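Local coordinates for lipoprotein (Mycoplasma mycoides subsp. capri, PDB 7ADK) that probably acts as a surface-anchored peptidase of the chymotrypsin-like PA clan, belonging to the Mycoplasma DUF31 peptidase family, at residues Y633-T639 with Y752-A758; P266-L272 with S663-E669; T510-E515 with D817-K822. One frame throughout, in Å; residues are numbered along the deposited sequence.

Contact 1 (Y633-T639 with Y752-A758); sequences YIVGYPT and YAPAGGA
Pro638 and Gly757 bring the two loops together at a single beta bridge, their CA atoms 4.0 Å apart; the backbones stay close as far as Gly636 and Ala758, and only then separate towards Tyr633 and Tyr752, whose CA atoms are 8.8 Å apart. The wider end is filled by these two tyrosines. Their rings form an edge-to-face pair with planes at 59°, in which Tyr633 sets CD2 over the centre of one face of Tyr752 and CE2 close to its CG. The opposite face of Tyr752 is covered by CD of Pro754, from its own loop, so the ring is sandwiched. With CG anti to the backbone N (chi1 -154°), the Tyr752 ring reaches across to segment 633-639. There its hydroxyl donates to Val635 O, OH to O 2.8 Å, approaching from well above the carbonyl plane.

The loop 752-758 follows strand 737-747 and leads into strand 761-765. Gly757 and Ala758 run straight into a Ser-Gly pair, an order consistent with the Gly-X-Ser-Gly signature of chymotrypsin-like serine peptidases. Ala758 O accepts a hydrogen bond from Ser761 OG, and segment 633-639 packs against this loop. Ala758 CB touches Gly636 CA at 3.7 Å and Pro638 CD at 3.9 Å, while Pro638 CG meets Pro754 CB, also at 3.9 Å.

Beyond the bridge, Thr639 grips Gly756 O twice. Thr639 N donates to Gly756 O (3.0 Å), and Thr639 OG1, at 2.7 Å from Gly756 O, lies in the plane of that carbonyl group, on a lone pair. On the far side of segment 633-639, Tyr637 points away and its hydroxyl bonds to Leu287 O.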
loop_
_atom_site.group_PDB
_atom_site.type_symbol
_atom_site.label_atom_id
_atom_site.label_comp_id
_atom_site.label_asym_id
_atom_site.label_seq_id
_atom_site.Cartn_x
_atom_site.Cartn_y
_atom_site.Cartn_z
ATOM N N TYR B 633 17.063 8.979 -8.982
ATOM C CA TYR B 633 16.976 7.543 -8.807
ATOM C C TYR B 633 15.537 7.031 -8.625
ATOM O O TYR B 633 15.228 6.420 -7.611
ATOM C CB TYR B 633 18.040 6.981 -7.818
ATOM C CG TYR B 633 18.521 7.833 -6.680
ATOM C CD1 TYR B 633 19.560 8.752 -6.859
ATOM C CD2 TYR B 633 17.960 7.665 -5.419
ATOM C CE1 TYR B 633 19.974 9.568 -5.790
ATOM C CE2 TYR B 633 18.295 8.555 -4.395
ATOM C CZ TYR B 633 19.266 9.548 -4.585
ATOM O OH TYR B 633 19.412 10.556 -3.675
ATOM N N ILE B 634 14.641 7.250 -9.615
ATOM C CA ILE B 634 13.512 6.306 -9.821
ATOM C C ILE B 634 14.130 5.098 -10.452
ATOM O O ILE B 634 14.153 4.896 -11.655
ATOM C CB ILE B 634 12.308 6.724 -10.688
ATOM C CG1 ILE B 634 11.658 7.942 -10.061
ATOM C CG2 ILE B 634 11.258 5.585 -10.724
ATOM C CD1 ILE B 634 10.343 8.347 -10.731
ATOM N N VAL B 635 14.692 4.333 -9.567
ATOM C CA VAL B 635 15.358 3.087 -9.820
ATOM C C VAL B 635 15.166 2.273 -8.580
ATOM O O VAL B 635 14.830 2.787 -7.513
ATOM C CB VAL B 635 16.852 3.251 -10.112
ATOM C CG1 VAL B 635 17.146 3.851 -11.484
ATOM C CG2 VAL B 635 17.487 4.168 -9.098
ATOM N N GLY B 636 15.390 0.983 -8.718
ATOM C CA GLY B 636 15.171 0.079 -7.620
ATOM C C GLY B 636 13.699 -0.210 -7.426
ATOM O O GLY B 636 12.837 0.664 -7.415
ATOM N N TYR B 637 13.440 -1.483 -7.204
ATOM C CA TYR B 637 12.165 -1.969 -6.737
ATOM C C TYR B 637 12.428 -2.758 -5.456
ATOM O O TYR B 637 12.846 -3.915 -5.525
ATOM C CB TYR B 637 11.494 -2.780 -7.846
ATOM C CG TYR B 637 11.277 -2.059 -9.163
ATOM C CD1 TYR B 637 12.313 -1.993 -10.112
ATOM C CD2 TYR B 637 9.997 -1.595 -9.504
ATOM C CE1 TYR B 637 12.064 -1.520 -11.413
ATOM C CE2 TYR B 637 9.743 -1.133 -10.805
ATOM C CZ TYR B 637 10.767 -1.112 -11.771
ATOM O OH TYR B 637 10.484 -0.769 -13.052
ATOM N N PRO B 638 12.280 -2.171 -4.267
ATOM C CA PRO B 638 12.322 -2.943 -3.042
ATOM C C PRO B 638 11.086 -3.839 -2.942
ATOM O O PRO B 638 10.036 -3.528 -3.499
ATOM C CB PRO B 638 12.414 -1.914 -1.928
ATOM C CG PRO B 638 11.731 -0.684 -2.506
ATOM C CD PRO B 638 11.978 -0.780 -4.003
ATOM N N THR B 639 11.175 -4.934 -2.200
ATOM C CA THR B 639 9.989 -5.717 -1.834
ATOM C C THR B 639 8.977 -4.850 -1.088
ATOM O O THR B 639 9.340 -3.976 -0.304
ATOM C CB THR B 639 10.346 -6.929 -0.974
ATOM O OG1 THR B 639 11.096 -6.542 0.153
ATOM C CG2 THR B 639 11.141 -7.969 -1.755
ATOM N N TYR B 752 17.055 8.068 0.618
ATOM C CA TYR B 752 17.078 6.755 -0.045
ATOM C C TYR B 752 17.597 5.599 0.809
ATOM O O TYR B 752 18.732 5.143 0.675
ATOM C CB TYR B 752 17.853 6.887 -1.351
ATOM C CG TYR B 752 17.505 5.889 -2.444
ATOM C CD1 TYR B 752 16.199 5.802 -2.954
ATOM C CD2 TYR B 752 18.501 5.066 -2.979
ATOM C CE1 TYR B 752 15.884 4.867 -3.957
ATOM C CE2 TYR B 752 18.196 4.129 -3.975
ATOM C CZ TYR B 752 16.886 4.019 -4.460
ATOM O OH TYR B 752 16.616 3.067 -5.380
ATOM N N ALA B 753 16.720 5.062 1.652
ATOM C CA ALA B 753 16.935 3.797 2.339
ATOM C C ALA B 753 15.828 2.763 2.016
ATOM O O ALA B 753 15.060 2.370 2.892
ATOM C CB ALA B 753 17.136 4.099 3.820
ATOM N N PRO B 754 15.697 2.319 0.751
ATOM C CA PRO B 754 14.752 1.284 0.340
ATOM C C PRO B 754 15.155 -0.106 0.862
ATOM O O PRO B 754 15.984 -0.813 0.291
ATOM C CB PRO B 754 14.743 1.345 -1.186
ATOM C CG PRO B 754 16.143 1.821 -1.527
ATOM C CD PRO B 754 16.406 2.817 -0.415
ATOM N N ALA B 755 14.523 -0.529 1.945
ATOM C CA ALA B 755 14.759 -1.822 2.573
ATOM C C ALA B 755 14.413 -3.021 1.669
ATOM O O ALA B 755 13.417 -2.994 0.950
ATOM C CB ALA B 755 13.959 -1.867 3.873
ATOM N N GLY B 756 15.188 -4.105 1.766
ATOM C CA GLY B 756 14.830 -5.439 1.272
ATOM C C GLY B 756 14.657 -5.552 -0.242
ATOM O O GLY B 756 13.608 -5.965 -0.734
ATOM N N GLY B 757 15.655 -5.113 -0.996
ATOM C CA GLY B 757 15.647 -5.041 -2.458
ATOM C C GLY B 757 16.275 -3.726 -2.922
ATOM O O GLY B 757 16.983 -3.084 -2.146
ATOM N N ALA B 758 16.043 -3.313 -4.172
ATOM C CA ALA B 758 16.587 -2.065 -4.733
ATOM C C ALA B 758 18.119 -1.910 -4.694
ATOM O O ALA B 758 18.636 -0.829 -4.962
ATOM C CB ALA B 758 15.878 -0.857 -4.113
#

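Contact 2 (P266-L272 with S663-E669); sequences PSVVDSL and SLWINSE
Val268 N donates to Ser668 O (N to O 3.2 Å), a nearly straight bond of 162°. Ser267 CA adds a CA-H...O contact to Ser668 O, so this oxygen is met by two successive residues. Ser668 N has a weak bond to Ser267 OG, which also bonds to Val268 O in its own segment; the placement of this hydroxyl is doubtful in the model. Ser668 OG turns back onto the preceding carbonyl, Asn667 O, at 2.7 Å, and Lys277 NZ bonds to that same oxygen.

The two segments join the loop between helix 220-226 and strand 289-293 to the loop between helices 651-655 and 688-691, in a buried interface. Several other polar atoms are met from outside the pair: Ser267 O by Tyr645 OH, Asp270 OD2 by Tyr673 OH, Ser663 OG by Asp643 OD2, and Asn667 ND2 weakly by Ser631 O. Backbone bonds tie Asp270 to Phe477 and Leu272 to Gly474, and Glu669 OE1 bonds to a polar side chain of another protein chain.

Apolar groups fill in between these bonds. Val269 CB makes a CH-pi contact over one face of the Trp665 indole, 4.2 Å from the centroid of the six-membered ring. Its chi1 of 70° sets CG1 between the backbone N and the carbonyl carbon and turns CG2 anti to the N, onto the CE3-CZ3 side. Val268 O sits over that same face. Val268 and Ile666 run alongside with their branches in one direction, CG1 on CG2. Leu272 CD2 meets Leu664 CD2 at 3.8 Å, the two side chains nearly perpendicular.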
loop_
_atom_site.group_PDB
_atom_site.type_symbol
_atom_site.label_atom_id
_atom_site.label_comp_id
_atom_site.label_asym_id
_atom_site.label_seq_id
_atom_site.Cartn_x
_atom_site.Cartn_y
_atom_site.Cartn_z
ATOM N N PRO B 266 13.381 8.321 4.282
ATOM C CA PRO B 266 13.407 7.496 3.074
ATOM C C PRO B 266 12.278 7.871 2.095
ATOM O O PRO B 266 11.168 8.162 2.520
ATOM C CB PRO B 266 13.242 6.055 3.564
ATOM C CG PRO B 266 13.714 6.097 5.006
ATOM C CD PRO B 266 13.281 7.477 5.461
ATOM N N SER B 267 12.519 7.816 0.787
ATOM C CA SER B 267 11.630 8.392 -0.248
ATOM C C SER B 267 10.127 8.020 -0.250
ATOM O O SER B 267 9.678 7.035 0.333
ATOM C CB SER B 267 12.245 8.045 -1.605
ATOM O OG SER B 267 11.424 8.366 -2.694
ATOM N N VAL B 268 9.336 8.777 -1.024
ATOM C CA VAL B 268 8.070 8.331 -1.648
ATOM C C VAL B 268 8.249 7.069 -2.519
ATOM O O VAL B 268 9.369 6.596 -2.685
ATOM C CB VAL B 268 7.338 9.546 -2.270
ATOM C CG1 VAL B 268 7.960 10.050 -3.555
ATOM C CG2 VAL B 268 5.849 9.327 -2.527
ATOM N N VAL B 269 7.161 6.458 -3.008
ATOM C CA VAL B 269 7.162 5.028 -3.373
ATOM C C VAL B 269 6.398 4.560 -4.625
ATOM O O VAL B 269 6.733 3.517 -5.168
ATOM C CB VAL B 269 6.644 4.248 -2.171
ATOM C CG1 VAL B 269 5.161 4.491 -1.949
ATOM C CG2 VAL B 269 6.828 2.753 -2.344
ATOM N N ASP B 270 5.344 5.234 -5.078
ATOM C CA ASP B 270 4.530 4.759 -6.219
ATOM C C ASP B 270 4.273 5.894 -7.220
ATOM O O ASP B 270 3.522 5.713 -8.163
ATOM C CB ASP B 270 3.193 4.121 -5.769
ATOM C CG ASP B 270 3.191 2.857 -4.882
ATOM O OD1 ASP B 270 3.937 1.895 -5.158
ATOM O OD2 ASP B 270 2.361 2.797 -3.941
ATOM N N SER B 271 4.860 7.072 -7.000
ATOM C CA SER B 271 4.538 8.331 -7.676
ATOM C C SER B 271 5.713 8.828 -8.517
ATOM O O SER B 271 6.855 8.578 -8.163
ATOM C CB SER B 271 4.138 9.372 -6.633
ATOM O OG SER B 271 3.634 10.512 -7.283
ATOM N N LEU B 272 5.447 9.510 -9.632
ATOM C CA LEU B 272 6.453 10.099 -10.529
ATOM C C LEU B 272 6.442 11.630 -10.436
ATOM O O LEU B 272 5.444 12.250 -10.771
ATOM C CB LEU B 272 6.149 9.718 -11.988
ATOM C CG LEU B 272 6.007 8.223 -12.280
ATOM C CD1 LEU B 272 5.684 8.029 -13.759
ATOM C CD2 LEU B 272 7.256 7.452 -11.888
ATOM N N SER B 663 7.542 -2.495 -4.979
ATOM C CA SER B 663 7.210 -1.062 -5.070
ATOM C C SER B 663 8.106 -0.333 -6.083
ATOM O O SER B 663 9.223 -0.771 -6.306
ATOM C CB SER B 663 7.406 -0.391 -3.714
ATOM O OG SER B 663 6.693 -1.039 -2.690
ATOM N N LEU B 664 7.678 0.789 -6.671
ATOM C CA LEU B 664 8.481 1.650 -7.561
ATOM C C LEU B 664 9.133 2.808 -6.786
ATOM O O LEU B 664 8.752 3.967 -6.930
ATOM C CB LEU B 664 7.593 2.135 -8.722
ATOM C CG LEU B 664 8.312 3.011 -9.776
ATOM C CD1 LEU B 664 8.989 2.186 -10.852
ATOM C CD2 LEU B 664 7.312 3.922 -10.460
ATOM N N TRP B 665 10.104 2.497 -5.926
ATOM C CA TRP B 665 10.768 3.477 -5.052
ATOM C C TRP B 665 11.550 4.549 -5.839
ATOM O O TRP B 665 11.985 4.354 -6.966
ATOM C CB TRP B 665 11.635 2.764 -4.005
ATOM C CG TRP B 665 11.652 3.336 -2.615
ATOM C CD1 TRP B 665 12.505 4.269 -2.143
ATOM C CD2 TRP B 665 10.795 3.003 -1.479
ATOM N NE1 TRP B 665 12.220 4.541 -0.829
ATOM C CE2 TRP B 665 11.152 3.823 -0.378
ATOM C CE3 TRP B 665 9.770 2.068 -1.251
ATOM C CZ2 TRP B 665 10.478 3.797 0.838
ATOM C CZ3 TRP B 665 9.091 2.016 -0.024
ATOM C CH2 TRP B 665 9.422 2.897 1.009
ATOM N N ILE B 666 11.664 5.720 -5.239
ATOM C CA ILE B 666 12.064 7.001 -5.830
ATOM C C ILE B 666 13.048 7.703 -4.889
ATOM O O ILE B 666 13.619 7.086 -4.006
ATOM C CB ILE B 666 10.787 7.762 -6.339
ATOM C CG1 ILE B 666 10.953 9.201 -6.885
ATOM C CG2 ILE B 666 9.558 7.679 -5.436
ATOM C CD1 ILE B 666 9.710 9.783 -7.571
ATOM N N ASN B 667 13.280 8.983 -5.103
ATOM C CA ASN B 667 14.151 9.896 -4.387
ATOM C C ASN B 667 13.394 11.222 -4.313
ATOM O O ASN B 667 13.464 12.023 -5.251
ATOM C CB ASN B 667 15.411 9.983 -5.241
ATOM C CG ASN B 667 16.458 10.911 -4.693
ATOM O OD1 ASN B 667 16.683 10.989 -3.498
ATOM N ND2 ASN B 667 17.197 11.585 -5.544
ATOM N N SER B 668 12.476 11.352 -3.360
ATOM C CA SER B 668 11.569 12.501 -3.231
ATOM C C SER B 668 10.882 12.586 -1.876
ATOM O O SER B 668 10.771 11.601 -1.152
ATOM C CB SER B 668 10.480 12.455 -4.299
ATOM O OG SER B 668 10.991 12.981 -5.485
ATOM N N GLU B 669 10.359 13.779 -1.598
ATOM C CA GLU B 669 9.530 14.107 -0.443
ATOM C C GLU B 669 8.380 13.104 -0.253
ATOM O O GLU B 669 7.575 12.885 -1.155
ATOM C CB GLU B 669 8.895 15.499 -0.607
ATOM C CG GLU B 669 9.815 16.655 -0.969
ATOM C CD GLU B 669 9.086 18.009 -1.078
ATOM O OE1 GLU B 669 7.923 18.160 -0.669
ATOM O OE2 GLU B 669 9.701 18.965 -1.576
#

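Contact 3 (T510-E515 with D817-K822); sequences TDFINE and DQQKEK
Gln819 N donates to Phe512 O, N to O 2.8 Å at an angle of 157°, and Gln818 CA adds a CA-H...O contact to Phe512 O at 3.5 Å. Next to it, Ile513 CA makes a similar contact with Asp817 O, while Ile513 CD1 and CG2 pack against that oxygen. At the other end Lys822 CB rests on Phe512 CB at 3.8 Å; the chain then bends at chi2 (-75°) and runs extended, carrying Lys822 NZ to a hydrogen bond with Thr510 O at 2.9 Å. Asn514 O lies over the face of the Gln819 amide, whose OE1 is 3.5 Å from Glu515 CB.

Segment 510-515 carries a type I beta turn from Asp511 to Asn514. Its loop runs from strand 503-507 of the antiparallel sheet to strand 535-537 of the mixed sheet, so the turn sits at a crossing between the two sheets and presents Phe512 O to the facing loop. Asn514 ND2 ties back to Asp511 OD2 at 2.8 Å, meeting it on the syn side.

Further out, the curl of 817-822 is held by Gln818, whose OE1 accepts from Lys820 N and whose NE2 bonds to Glu826 OE2 of helix 824-831. Glu826 OE2 also takes Lys822 N, setting the root of the lysine. Asp817 is fixed through Ser518 OG and Gln807 N, and the Phe512 ring meets that of Tyr808.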
loop_
_atom_site.group_PDB
_atom_site.type_symbol
_atom_site.label_atom_id
_atom_site.label_comp_id
_atom_site.label_asym_id
_atom_site.label_seq_id
_atom_site.Cartn_x
_atom_site.Cartn_y
_atom_site.Cartn_z
ATOM N N THR B 510 35.691 -6.814 -10.072
ATOM C CA THR B 510 36.579 -7.391 -9.059
ATOM C C THR B 510 38.029 -7.049 -9.359
ATOM O O THR B 510 38.510 -7.203 -10.478
ATOM C CB THR B 510 36.432 -8.911 -8.969
ATOM O OG1 THR B 510 36.463 -9.507 -10.247
ATOM C CG2 THR B 510 35.151 -9.315 -8.272
ATOM N N ASP B 511 38.752 -6.597 -8.342
ATOM C CA ASP B 511 40.207 -6.438 -8.343
ATOM C C ASP B 511 40.768 -5.578 -9.490
ATOM O O ASP B 511 41.879 -5.751 -9.981
ATOM C CB ASP B 511 40.866 -7.803 -8.172
ATOM C CG ASP B 511 42.140 -7.771 -7.340
ATOM O OD1 ASP B 511 42.372 -6.822 -6.574
ATOM O OD2 ASP B 511 42.933 -8.714 -7.447
ATOM N N PHE B 512 39.987 -4.574 -9.881
ATOM C CA PHE B 512 40.204 -3.700 -11.035
ATOM C C PHE B 512 41.356 -2.690 -10.911
ATOM O O PHE B 512 41.659 -2.000 -11.885
ATOM C CB PHE B 512 38.882 -3.003 -11.361
ATOM C CG PHE B 512 38.413 -2.041 -10.294
ATOM C CD1 PHE B 512 38.853 -0.714 -10.284
ATOM C CD2 PHE B 512 37.523 -2.489 -9.307
ATOM C CE1 PHE B 512 38.376 0.170 -9.310
ATOM C CE2 PHE B 512 37.059 -1.606 -8.324
ATOM C CZ PHE B 512 37.475 -0.270 -8.333
ATOM N N ILE B 513 42.017 -2.598 -9.756
ATOM C CA ILE B 513 43.215 -1.772 -9.506
ATOM C C ILE B 513 44.529 -2.577 -9.597
ATOM O O ILE B 513 45.607 -1.989 -9.655
ATOM C CB ILE B 513 43.054 -1.078 -8.127
ATOM C CG1 ILE B 513 41.852 -0.126 -8.082
ATOM C CG2 ILE B 513 44.284 -0.294 -7.660
ATOM C CD1 ILE B 513 41.826 0.993 -9.121
ATOM N N ASN B 514 44.474 -3.916 -9.600
ATOM C CA ASN B 514 45.603 -4.810 -9.295
ATOM C C ASN B 514 46.683 -4.980 -10.398
ATOM O O ASN B 514 47.139 -6.087 -10.692
ATOM C CB ASN B 514 45.050 -6.128 -8.723
ATOM C CG ASN B 514 46.017 -6.895 -7.828
ATOM O OD1 ASN B 514 47.146 -6.494 -7.591
ATOM N ND2 ASN B 514 45.605 -8.006 -7.271
ATOM N N GLU B 515 47.104 -3.868 -11.006
ATOM C CA GLU B 515 48.442 -3.723 -11.580
ATOM C C GLU B 515 49.408 -3.403 -10.424
ATOM O O GLU B 515 48.991 -2.889 -9.404
ATOM C CB GLU B 515 48.467 -2.641 -12.676
ATOM C CG GLU B 515 49.858 -2.464 -13.304
ATOM C CD GLU B 515 49.901 -1.623 -14.583
ATOM O OE1 GLU B 515 49.241 -0.567 -14.665
ATOM O OE2 GLU B 515 50.656 -1.985 -15.516
ATOM N N ASP B 817 45.410 4.211 -12.250
ATOM C CA ASP B 817 45.549 3.086 -11.313
ATOM C C ASP B 817 44.797 1.811 -11.747
ATOM O O ASP B 817 44.832 0.811 -11.050
ATOM C CB ASP B 817 45.146 3.564 -9.915
ATOM C CG ASP B 817 46.133 4.607 -9.392
ATOM O OD1 ASP B 817 47.284 4.224 -9.082
ATOM O OD2 ASP B 817 45.769 5.796 -9.292
ATOM N N GLN B 818 44.110 1.820 -12.887
ATOM C CA GLN B 818 43.231 0.734 -13.329
ATOM C C GLN B 818 44.013 -0.360 -14.093
ATOM O O GLN B 818 44.943 -0.067 -14.845
ATOM C CB GLN B 818 42.049 1.383 -14.073
ATOM C CG GLN B 818 40.877 0.481 -14.465
ATOM C CD GLN B 818 41.058 -0.239 -15.796
ATOM O OE1 GLN B 818 41.950 0.029 -16.582
ATOM N NE2 GLN B 818 40.221 -1.180 -16.116
ATOM N N GLN B 819 43.645 -1.630 -13.890
ATOM C CA GLN B 819 44.358 -2.854 -14.312
ATOM C C GLN B 819 44.450 -3.080 -15.843
ATOM O O GLN B 819 45.062 -4.040 -16.301
ATOM C CB GLN B 819 43.696 -4.011 -13.539
ATOM C CG GLN B 819 43.986 -5.483 -13.877
ATOM C CD GLN B 819 45.427 -5.960 -13.780
ATOM O OE1 GLN B 819 46.378 -5.207 -13.781
ATOM N NE2 GLN B 819 45.649 -7.246 -13.710
ATOM N N LYS B 820 43.875 -2.204 -16.664
ATOM C CA LYS B 820 43.936 -2.223 -18.132
ATOM C C LYS B 820 43.386 -3.499 -18.799
ATOM O O LYS B 820 43.793 -3.856 -19.903
ATOM C CB LYS B 820 45.350 -1.856 -18.585
ATOM N N GLU B 821 42.479 -4.200 -18.114
ATOM C CA GLU B 821 41.776 -5.404 -18.583
ATOM C C GLU B 821 40.463 -5.659 -17.797
ATOM O O GLU B 821 39.960 -6.775 -17.724
ATOM C CB GLU B 821 42.745 -6.603 -18.556
ATOM C CG GLU B 821 42.521 -7.566 -19.721
ATOM C CD GLU B 821 42.922 -6.964 -21.069
ATOM O OE1 GLU B 821 44.104 -7.016 -21.443
ATOM O OE2 GLU B 821 42.042 -6.464 -21.779
ATOM N N LYS B 822 39.933 -4.607 -17.164
ATOM C CA LYS B 822 38.963 -4.629 -16.059
ATOM C C LYS B 822 37.993 -3.434 -16.149
ATOM O O LYS B 822 37.845 -2.654 -15.210
ATOM C CB LYS B 822 39.718 -4.686 -14.716
ATOM C CG LYS B 822 40.318 -6.044 -14.322
ATOM C CD LYS B 822 39.281 -7.061 -13.845
ATOM C CE LYS B 822 39.931 -8.289 -13.231
ATOM N NZ LYS B 822 38.982 -9.173 -12.532
#

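How the contacts relate
Contacts 1 and 2 are neighbours, with centres 9 Å apart, and they touch: Tyr633 OH lies 2.8 Å from Asn667 OD1, a weak hydrogen bond, and Pro638 O 3.1 Å from Ser663 N, a probable one. Segment 633-639 touches both its partners, and 752-758 and 663-669 also meet, at Tyr752 and Ile666. Contact 3 stands apart, its centre about 30 Å from that of contact 1 and about 36 Å from that of contact 2, across the chain's centre from contact 2. Along the chain the order is 266-272, 510-515, 633-639, 663-669, 752-758, 817-822, so contact 2 crosses both others. Strand 737-747 of the mixed sheet lies near both contact 1 and contact 3.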